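Local coordinates for TCP pilus virulence regulatory protein (Vibrio cholerae, PDB 5SUX), which probably regulates transcription of virulence genes, including those for the toxin-coregulated pilus, as an AraC-family DNA-binding protein with a cupin-like ligand-binding domain, at residues S65-S70 against N111-L116; Y30-I35 against I84-S89. All coordinates share one frame; numbering follows the deposited sequence.

Interaction 1: residues S65-S70 against N111-L116; sequences SIQRFS and NKDLLL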
ATOM      1  N   SER A  65       4.607  -4.332  -3.003  1.00 27.63           N
ATOM      2  CA  SER A  65       5.062  -5.184  -1.919  1.00 27.15           C
ATOM      3  C   SER A  65       3.908  -6.035  -1.400  1.00 26.05           C
ATOM      4  O   SER A  65       2.731  -5.736  -1.618  1.00 22.08           O
ATOM      5  CB  SER A  65       5.655  -4.353  -0.782  1.00 26.79           C
ATOM      6  OG  SER A  65       4.695  -3.466  -0.232  1.00 28.44           O
ATOM      7  N   ILE A  66       4.262  -7.113  -0.711  1.00 23.36           N
ATOM      8  CA  ILE A  66       3.302  -7.991  -0.055  1.00 27.72           C
ATOM      9  C   ILE A  66       3.550  -7.874   1.442  1.00 26.23           C
ATOM     10  O   ILE A  66       4.598  -8.302   1.943  1.00 31.64           O
ATOM     11  CB  ILE A  66       3.434  -9.442  -0.539  1.00 26.56           C
ATOM     12  CG1 ILE A  66       3.362  -9.500  -2.068  1.00 36.26           C
ATOM     13  CG2 ILE A  66       2.348 -10.304   0.070  1.00 24.35           C
ATOM     14  CD1 ILE A  66       1.992  -9.189  -2.632  1.00 39.48           C
ATOM     15  N   GLN A  67       2.595  -7.290   2.160  1.00 27.40           N
ATOM     16  CA  GLN A  67       2.791  -6.896   3.547  1.00 27.94           C
ATOM     17  C   GLN A  67       2.241  -7.942   4.506  1.00 27.86           C
ATOM     18  O   GLN A  67       1.205  -8.563   4.245  1.00 25.21           O
ATOM     19  CB  GLN A  67       2.128  -5.545   3.824  1.00 24.99           C
ATOM     20  CG  GLN A  67       2.730  -4.390   3.045  1.00 29.47           C
ATOM     21  CD  GLN A  67       4.143  -4.054   3.487  1.00 30.73           C
ATOM     22  OE1 GLN A  67       4.562  -4.398   4.593  1.00 31.28           O
ATOM     23  NE2 GLN A  67       4.887  -3.377   2.619  1.00 25.35           N
ATOM     24  N   ARG A  68       2.949  -8.132   5.620  1.00 21.51           N
ATOM     25  CA  ARG A  68       2.512  -9.001   6.714  1.00 19.00           C
ATOM     26  C   ARG A  68       2.866  -8.283   8.012  1.00 27.11           C
ATOM     27  O   ARG A  68       4.011  -8.350   8.471  1.00 23.84           O
ATOM     28  CB  ARG A  68       3.171 -10.375   6.642  1.00 20.66           C
ATOM     29  CG  ARG A  68       3.001 -11.091   5.312  1.00 22.67           C
ATOM     30  CD  ARG A  68       3.802 -12.384   5.266  1.00 25.27           C
ATOM     31  NE  ARG A  68       3.617 -13.088   4.001  1.00 34.94           N
ATOM     32  CZ  ARG A  68       4.340 -12.865   2.908  1.00 36.96           C
ATOM     33  NH1 ARG A  68       5.305 -11.956   2.922  1.00 30.46           N
ATOM     34  NH2 ARG A  68       4.098 -13.554   1.801  1.00 30.29           N
ATOM     35  N   PHE A  69       1.892  -7.593   8.602  1.00 24.08           N
ATOM     36  CA  PHE A  69       2.169  -6.837   9.813  1.00 21.04           C
ATOM     37  C   PHE A  69       0.887  -6.648  10.607  1.00 25.72           C
ATOM     38  O   PHE A  69      -0.221  -6.808  10.087  1.00 27.29           O
ATOM     39  CB  PHE A  69       2.814  -5.479   9.494  1.00 24.15           C
ATOM     40  CG  PHE A  69       1.884  -4.494   8.837  1.00 27.86           C
ATOM     41  CD1 PHE A  69       1.734  -4.471   7.461  1.00 30.76           C
ATOM     42  CD2 PHE A  69       1.175  -3.575   9.595  1.00 29.12           C
ATOM     43  CE1 PHE A  69       0.883  -3.562   6.854  1.00 32.72           C
ATOM     44  CE2 PHE A  69       0.327  -2.661   8.998  1.00 26.66           C
ATOM     45  CZ  PHE A  69       0.180  -2.655   7.625  1.00 31.18           C
ATOM     46  N   SER A  70       1.058  -6.299  11.882  1.00 21.67           N
ATOM     47  CA  SER A  70      -0.048  -5.981  12.772  1.00 24.21           C
ATOM     48  C   SER A  70       0.206  -4.633  13.433  1.00 27.03           C
ATOM     49  O   SER A  70       1.354  -4.217  13.616  1.00 24.25           O
ATOM     50  CB  SER A  70      -0.247  -7.062  13.846  1.00 29.22           C
ATOM     51  OG  SER A  70       0.831  -7.080  14.764  1.00 26.09           O
ATOM     52  N   ASN A 111      15.638  -3.607  -0.704  1.00 97.73           N
ATOM     53  CA  ASN A 111      15.047  -4.639   0.141  1.00 99.98           C
ATOM     54  C   ASN A 111      13.835  -4.118   0.905  1.00 89.01           C
ATOM     55  O   ASN A 111      12.839  -4.835   1.058  1.00 90.01           O
ATOM     56  CB  ASN A 111      16.089  -5.173   1.124  1.00107.29           C
ATOM     57  CG  ASN A 111      17.468  -5.074   0.624  1.00116.16           C
ATOM     58  OD1 ASN A 111      18.177  -4.211   1.008  1.00121.07           O
ATOM     59  ND2 ASN A 111      17.857  -5.958  -0.233  1.00118.36           N
ATOM     60  N   LYS A 112      13.902  -2.879   1.384  1.00 67.86           N
ATOM     61  CA  LYS A 112      12.916  -2.363   2.322  1.00 51.84           C
ATOM     62  C   LYS A 112      11.627  -1.974   1.605  1.00 42.94           C
ATOM     63  O   LYS A 112      11.647  -1.185   0.656  1.00 50.69           O
ATOM     64  CB  LYS A 112      13.487  -1.157   3.062  1.00 48.61           C
ATOM     65  CG  LYS A 112      14.935  -1.318   3.497  1.00 60.12           C
ATOM     66  CD  LYS A 112      15.063  -2.150   4.761  1.00 64.68           C
ATOM     67  CE  LYS A 112      16.498  -2.149   5.266  1.00 68.36           C
ATOM     68  NZ  LYS A 112      16.588  -2.532   6.702  1.00 71.31           N
ATOM     69  N   ASP A 113      10.506  -2.524   2.071  1.00 38.97           N
ATOM     70  CA  ASP A 113       9.193  -2.159   1.560  1.00 40.00           C
ATOM     71  C   ASP A 113       8.280  -1.568   2.628  1.00 33.14           C
ATOM     72  O   ASP A 113       7.143  -1.197   2.315  1.00 31.39           O
ATOM     73  CB  ASP A 113       8.516  -3.370   0.902  1.00 47.19           C
ATOM     74  CG  ASP A 113       8.511  -4.602   1.789  1.00 62.45           C
ATOM     75  OD1 ASP A 113       8.506  -5.725   1.241  1.00 65.85           O
ATOM     76  OD2 ASP A 113       8.505  -4.458   3.031  1.00 72.40           O
ATOM     77  N   LEU A 114       8.740  -1.479   3.874  1.00 33.86           N
ATOM     78  CA  LEU A 114       8.026  -0.787   4.943  1.00 32.23           C
ATOM     79  C   LEU A 114       9.026   0.142   5.617  1.00 35.10           C
ATOM     80  O   LEU A 114       9.979  -0.323   6.249  1.00 36.19           O
ATOM     81  CB  LEU A 114       7.416  -1.776   5.941  1.00 27.12           C
ATOM     82  CG  LEU A 114       6.451  -1.240   7.007  1.00 25.76           C
ATOM     83  CD1 LEU A 114       5.484  -2.330   7.437  1.00 30.04           C
ATOM     84  CD2 LEU A 114       7.193  -0.694   8.217  1.00 30.33           C
ATOM     85  N   LEU A 115       8.813   1.449   5.479  1.00 28.42           N
ATOM     86  CA  LEU A 115       9.749   2.453   5.960  1.00 26.20           C
ATOM     87  C   LEU A 115       9.101   3.309   7.041  1.00 32.69           C
ATOM     88  O   LEU A 115       7.880   3.485   7.069  1.00 31.21           O
ATOM     89  CB  LEU A 115      10.238   3.347   4.814  1.00 27.10           C
ATOM     90  CG  LEU A 115      10.931   2.617   3.662  1.00 32.65           C
ATOM     91  CD1 LEU A 115      11.317   3.583   2.557  1.00 37.71           C
ATOM     92  CD2 LEU A 115      12.151   1.889   4.178  1.00 34.44           C
ATOM     93  N   LEU A 116       9.940   3.843   7.926  1.00 32.17           N
ATOM     94  CA  LEU A 116       9.509   4.682   9.035  1.00 30.99           C
ATOM     95  C   LEU A 116      10.207   6.030   8.935  1.00 33.15           C
ATOM     96  O   LEU A 116      11.416   6.088   8.681  1.00 29.76           O
ATOM     97  CB  LEU A 116       9.818   4.006  10.381  1.00 33.87           C
ATOM     98  CG  LEU A 116       9.576   4.694  11.734  1.00 45.67           C
ATOM     99  CD1 LEU A 116      10.711   5.640  12.128  1.00 52.09           C
ATOM    100  CD2 LEU A 116       8.245   5.428  11.755  1.00 47.68           C
TER
HETATM  101  O   HOH W   1       7.201  -7.551  -0.474  1.00 35.89           O
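Two torsions set up the meeting of Q67 with D113 and L114: chi1 of -64° turns CG of Q67 away from its own carbonyl carbon, and a further bend at chi2 swings the amide across the gap to the strand that starts at L114. The amide nitrogen is then shared. Its stronger bond stays within the 65-70 segment, from Q67 NE2 to S65 OG at 2.9 Å, with the hydroxyl tilted 23° out of the amide plane; a weak, bent one crosses from Q67 NE2 to D113 O at 3.2 Å. S65 OG is also bonded to the carbonyl of K62, which ties this small polar cluster to the preceding loop.

The D113 and Q67 side chains run past each other in opposite directions, carboxylate and amide planes 71° apart, while the methylenes S65 CB and D113 CB pack at 3.5 Å. A water bridges the two segments, donating to D113 OD1 (2.8 Å) and accepting from I66 N. Less well served is Q67 OE1, a buried oxygen without a hydrogen-bond partner, which faces the methyl L114 CD1 at 3.6 Å. The same methyl approaches F69 CD1 at 4.3 Å, obliquely to the ring.

The contact spans the two sheets of the cupin-like sandwich. Strand 66-73 pairs with 19-26 and 40-44 in one sheet, whereas 114-118 is the outermost strand of the other, beside 57-61; L114 lies between the sheets, touching I59 and L61 on its own and L42 on the facing one.

Interaction 2: residues Y30-I35 against I84-S89; sequences YKMFWI and ITISDS. With 70H ((3E)-4-(8-methylnaphthalen-1-yl)but-3-enoic acid), chain B.
K31 and T85 lie side by side and point the same way from a non-hydrogen-bonded antiparallel pair, whereas M32 and I84, the adjoining hydrogen-bonded pair, run alongside each other on the opposite face of the sheet. I84 N reaches M32 O almost straight at 2.9 Å, and the return bond from M32 N to I84 O is longer, 3.1 Å, and more bent. A further bond, I86 N to Y30 O, continues the pairing, and a water then links Y30 N with I86 O.

On the M32 face the side chains are apolar. M32 turns at chi3 (65°), which carries its terminal methyl obliquely over to I86, CE to CD1 at 3.6 Å. W34 crosses I84 at an angle and meets it with the rim of the indole: I84 CD1 lies in the ring plane, 3.5 Å from W34 CH2. Helices 121-131 and 141-159 cover this side.

The other face belongs to the ligand. The K31 chain runs extended until chi4, where a bend of -71° delivers NZ to the carboxylate oxygen O13 of the butenoic acid at 2.7 Å; K31 NZ also bonds to N28 OD1, and only weakly to T85 OG1 at 3.3 Å. F33 presents a ring face to the naphthalene, whose C17 sits over the ring centre.

One strand pair thus separates two environments: a largely apolar face against helices, and a ligand face where a lysine, probably charged, would be expected to offset the charge of the ligand carboxylate, if ionised, while F33 packs on the aromatic group.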
ATOM      1  N   TYR A  30       1.410   3.290  -3.850  1.00 28.24           N
ATOM      2  CA  TYR A  30       2.160   3.775  -2.698  1.00 32.12           C
ATOM      3  C   TYR A  30       1.214   4.278  -1.618  1.00 30.73           C
ATOM      4  O   TYR A  30       0.272   5.025  -1.895  1.00 25.99           O
ATOM      5  CB  TYR A  30       3.126   4.884  -3.118  1.00 23.94           C
ATOM      6  CG  TYR A  30       4.245   4.396  -4.003  1.00 31.75           C
ATOM      7  CD1 TYR A  30       4.165   4.514  -5.385  1.00 33.75           C
ATOM      8  CD2 TYR A  30       5.379   3.804  -3.459  1.00 26.19           C
ATOM      9  CE1 TYR A  30       5.188   4.065  -6.200  1.00 32.53           C
ATOM     10  CE2 TYR A  30       6.407   3.350  -4.267  1.00 29.36           C
ATOM     11  CZ  TYR A  30       6.305   3.484  -5.636  1.00 36.85           C
ATOM     12  OH  TYR A  30       7.322   3.034  -6.445  1.00 42.68           O
ATOM     13  N   LYS A  31       1.460   3.842  -0.385  1.00 23.87           N
ATOM     14  CA  LYS A  31       0.627   4.197   0.750  1.00 24.86           C
ATOM     15  C   LYS A  31       1.495   4.717   1.882  1.00 28.47           C
ATOM     16  O   LYS A  31       2.680   4.388   1.985  1.00 28.50           O
ATOM     17  CB  LYS A  31      -0.193   3.001   1.252  1.00 20.87           C
ATOM     18  CG  LYS A  31      -1.215   2.470   0.264  1.00 30.04           C
ATOM     19  CD  LYS A  31      -1.955   1.277   0.842  1.00 34.35           C
ATOM     20  CE  LYS A  31      -2.541   0.405  -0.255  1.00 37.70           C
ATOM     21  NZ  LYS A  31      -3.685   1.067  -0.940  1.00 36.72           N
ATOM     22  N   MET A  32       0.888   5.536   2.733  1.00 26.87           N
ATOM     23  CA  MET A  32       1.502   5.952   3.983  1.00 27.50           C
ATOM     24  C   MET A  32       0.411   6.090   5.030  1.00 30.08           C
ATOM     25  O   MET A  32      -0.728   6.443   4.714  1.00 24.80           O
ATOM     26  CB  MET A  32       2.279   7.267   3.839  1.00 28.21           C
ATOM     27  CG  MET A  32       1.507   8.400   3.190  1.00 41.00           C
ATOM     28  SD  MET A  32       2.587   9.773   2.741  1.00 48.03           S
ATOM     29  CE  MET A  32       3.600   9.000   1.489  1.00 38.73           C
ATOM     30  N   PHE A  33       0.759   5.791   6.280  1.00 25.27           N
ATOM     31  CA  PHE A  33      -0.203   5.912   7.362  1.00 27.52           C
ATOM     32  C   PHE A  33       0.490   6.362   8.640  1.00 27.79           C
ATOM     33  O   PHE A  33       1.709   6.250   8.790  1.00 25.37           O
ATOM     34  CB  PHE A  33      -0.980   4.600   7.589  1.00 21.58           C
ATOM     35  CG  PHE A  33      -0.142   3.450   8.083  1.00 22.90           C
ATOM     36  CD1 PHE A  33       0.396   2.536   7.192  1.00 20.73           C
ATOM     37  CD2 PHE A  33       0.069   3.259   9.440  1.00 21.61           C
ATOM     38  CE1 PHE A  33       1.147   1.465   7.644  1.00 22.76           C
ATOM     39  CE2 PHE A  33       0.821   2.194   9.898  1.00 18.12           C
ATOM     40  CZ  PHE A  33       1.358   1.292   9.000  1.00 20.94           C
ATOM     41  N   TRP A  34      -0.320   6.887   9.557  1.00 22.91           N
ATOM     42  CA  TRP A  34       0.143   7.376  10.847  1.00 24.72           C
ATOM     43  C   TRP A  34      -1.052   7.445  11.785  1.00 26.76           C
ATOM     44  O   TRP A  34      -2.206   7.448  11.347  1.00 27.86           O
ATOM     45  CB  TRP A  34       0.810   8.752  10.726  1.00 25.68           C
ATOM     46  CG  TRP A  34      -0.134   9.849  10.320  1.00 29.88           C
ATOM     47  CD1 TRP A  34      -0.753  10.747  11.143  1.00 29.79           C
ATOM     48  CD2 TRP A  34      -0.568  10.160   8.991  1.00 33.24           C
ATOM     49  NE1 TRP A  34      -1.544  11.598  10.407  1.00 33.37           N
ATOM     50  CE2 TRP A  34      -1.448  11.258   9.084  1.00 33.49           C
ATOM     51  CE3 TRP A  34      -0.300   9.616   7.731  1.00 37.17           C
ATOM     52  CZ2 TRP A  34      -2.058  11.821   7.966  1.00 39.09           C
ATOM     53  CZ3 TRP A  34      -0.907  10.176   6.624  1.00 35.25           C
ATOM     54  CH2 TRP A  34      -1.774  11.267   6.748  1.00 36.64           C
ATOM     55  N   ILE A  35      -0.763   7.500  13.079  1.00 27.28           N
ATOM     56  CA  ILE A  35      -1.797   7.653  14.095  1.00 31.09           C
ATOM     57  C   ILE A  35      -1.848   9.114  14.516  1.00 36.61           C
ATOM     58  O   ILE A  35      -0.851   9.841  14.444  1.00 33.63           O
ATOM     59  CB  ILE A  35      -1.553   6.724  15.303  1.00 32.10           C
ATOM     60  CG1 ILE A  35      -0.266   7.110  16.035  1.00 28.69           C
ATOM     61  CG2 ILE A  35      -1.493   5.270  14.849  1.00 22.93           C
ATOM     62  CD1 ILE A  35       0.030   6.237  17.235  1.00 23.60           C
ATOM     63  N   ILE A  84      -3.248   7.209   3.464  1.00 25.83           N
ATOM     64  CA  ILE A  84      -3.260   7.898   2.178  1.00 24.57           C
ATOM     65  C   ILE A  84      -2.767   6.931   1.114  1.00 26.12           C
ATOM     66  O   ILE A  84      -1.724   6.290   1.286  1.00 29.23           O
ATOM     67  CB  ILE A  84      -2.389   9.166   2.200  1.00 37.04           C
ATOM     68  CG1 ILE A  84      -2.943  10.190   3.188  1.00 40.99           C
ATOM     69  CG2 ILE A  84      -2.296   9.775   0.807  1.00 34.16           C
ATOM     70  CD1 ILE A  84      -2.113  11.453   3.269  1.00 46.37           C
ATOM     71  N   THR A  85      -3.515   6.824   0.020  1.00 24.23           N
ATOM     72  CA  THR A  85      -3.093   6.073  -1.154  1.00 23.11           C
ATOM     73  C   THR A  85      -2.815   7.058  -2.280  1.00 30.61           C
ATOM     74  O   THR A  85      -3.683   7.863  -2.632  1.00 32.51           O
ATOM     75  CB  THR A  85      -4.157   5.058  -1.578  1.00 33.94           C
ATOM     76  OG1 THR A  85      -4.478   4.208  -0.469  1.00 32.43           O
ATOM     77  CG2 THR A  85      -3.646   4.204  -2.731  1.00 31.79           C
ATOM     78  N   ILE A  86      -1.608   6.999  -2.834  1.00 31.22           N
ATOM     79  CA  ILE A  86      -1.147   7.966  -3.824  1.00 32.77           C
ATOM     80  C   ILE A  86      -1.292   7.362  -5.213  1.00 33.80           C
ATOM     81  O   ILE A  86      -0.777   6.269  -5.480  1.00 38.39           O
ATOM     82  CB  ILE A  86       0.307   8.385  -3.553  1.00 31.54           C
ATOM     83  CG1 ILE A  86       0.478   8.783  -2.086  1.00 32.12           C
ATOM     84  CG2 ILE A  86       0.699   9.536  -4.455  1.00 28.16           C
ATOM     85  CD1 ILE A  86       1.910   9.055  -1.697  1.00 33.75           C
ATOM     86  N   SER A  87      -1.984   8.074  -6.099  1.00 34.17           N
ATOM     87  CA  SER A  87      -2.225   7.573  -7.444  1.00 35.99           C
ATOM     88  C   SER A  87      -0.927   7.490  -8.238  1.00 35.85           C
ATOM     89  O   SER A  87       0.014   8.259  -8.021  1.00 28.94           O
ATOM     90  CB  SER A  87      -3.223   8.469  -8.179  1.00 40.73           C
ATOM     91  OG  SER A  87      -2.590   9.643  -8.660  1.00 44.12           O
ATOM     92  N   ASP A  88      -0.887   6.539  -9.175  1.00 33.06           N
ATOM     93  CA  ASP A  88       0.305   6.357  -9.995  1.00 46.26           C
ATOM     94  C   ASP A  88       0.579   7.574 -10.868  1.00 47.28           C
ATOM     95  O   ASP A  88       1.741   7.879 -11.159  1.00 42.22           O
ATOM     96  CB  ASP A  88       0.160   5.100 -10.855  1.00 58.74           C
ATOM     97  CG  ASP A  88       1.274   4.955 -11.873  1.00 75.06           C
ATOM     98  OD1 ASP A  88       2.417   4.654 -11.470  1.00 83.59           O
ATOM     99  OD2 ASP A  88       1.004   5.139 -13.078  1.00 78.00           O
ATOM    100  N   SER A  89      -0.471   8.285 -11.289  1.00 46.92           N
ATOM    101  CA  SER A  89      -0.272   9.486 -12.093  1.00 49.31           C
ATOM    102  C   SER A  89       0.472  10.558 -11.307  1.00 47.34           C
ATOM    103  O   SER A  89       1.359  11.231 -11.846  1.00 50.68           O
ATOM    104  CB  SER A  89      -1.617  10.016 -12.588  1.00 53.25           C
ATOM    105  OG  SER A  89      -2.447  10.395 -11.504  1.00 59.07           O
TER
HETATM  106  C10 70H B 301      -6.664  -0.875   4.013  1.00 51.76           C
HETATM  107  C11 70H B 301      -6.485  -1.180   2.539  1.00 51.99           C
HETATM  108  C12 70H B 301      -6.032   0.047   1.778  1.00 56.61           C
HETATM  109  C15 70H B 301      -4.156   0.470   9.551  1.00 33.08           C
HETATM  110  C01 70H B 301      -2.674  -0.086   5.556  1.00 26.42           C
HETATM  111  C02 70H B 301      -3.317   0.078   6.924  1.00 30.08           C
HETATM  112  C03 70H B 301      -4.718  -0.142   7.246  1.00 33.54           C
HETATM  113  C04 70H B 301      -5.090   0.062   8.556  1.00 36.87           C
HETATM  114  C05 70H B 301      -6.434  -0.120   8.996  1.00 35.12           C
HETATM  115  C06 70H B 301      -7.415  -0.517   8.108  1.00 33.81           C
HETATM  116  C07 70H B 301      -7.068  -0.732   6.779  1.00 40.69           C
HETATM  117  C08 70H B 301      -5.764  -0.558   6.321  1.00 44.47           C
HETATM  118  C09 70H B 301      -5.597  -0.850   4.838  1.00 49.15           C
HETATM  119  O13 70H B 301      -5.517  -0.084   0.639  1.00 60.51           O
HETATM  120  O14 70H B 301      -6.171   1.196   2.275  1.00 55.53           O
HETATM  121  C16 70H B 301      -2.828   0.675   9.228  1.00 39.16           C
HETATM  122  C17 70H B 301      -2.423   0.476   7.916  1.00 29.66           C
HETATM  123  O   HOH W   2       1.235   4.565  -6.686  1.00 30.26           O

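Interactions 1 and 2, with centres about 13 Å apart, bear on the same ligand pocket inside the cupin-like domain. Their meeting point is aromatic: F69 CE2 of 65-70 packs on F33 CZ of 30-35 at 4.1 Å, and the side chain of F69 is itself about 4 Å from the bound butenoic acid. Strands 66-73 and 79-86 follow each other in the chain but belong to different sheets; the segments of the two contacts alternate along the sequence. Interaction 1 bridges the sheets, while interaction 2 pairs neighbouring strands within one of them, the five-stranded sheet that 114-118 also joins at its edge.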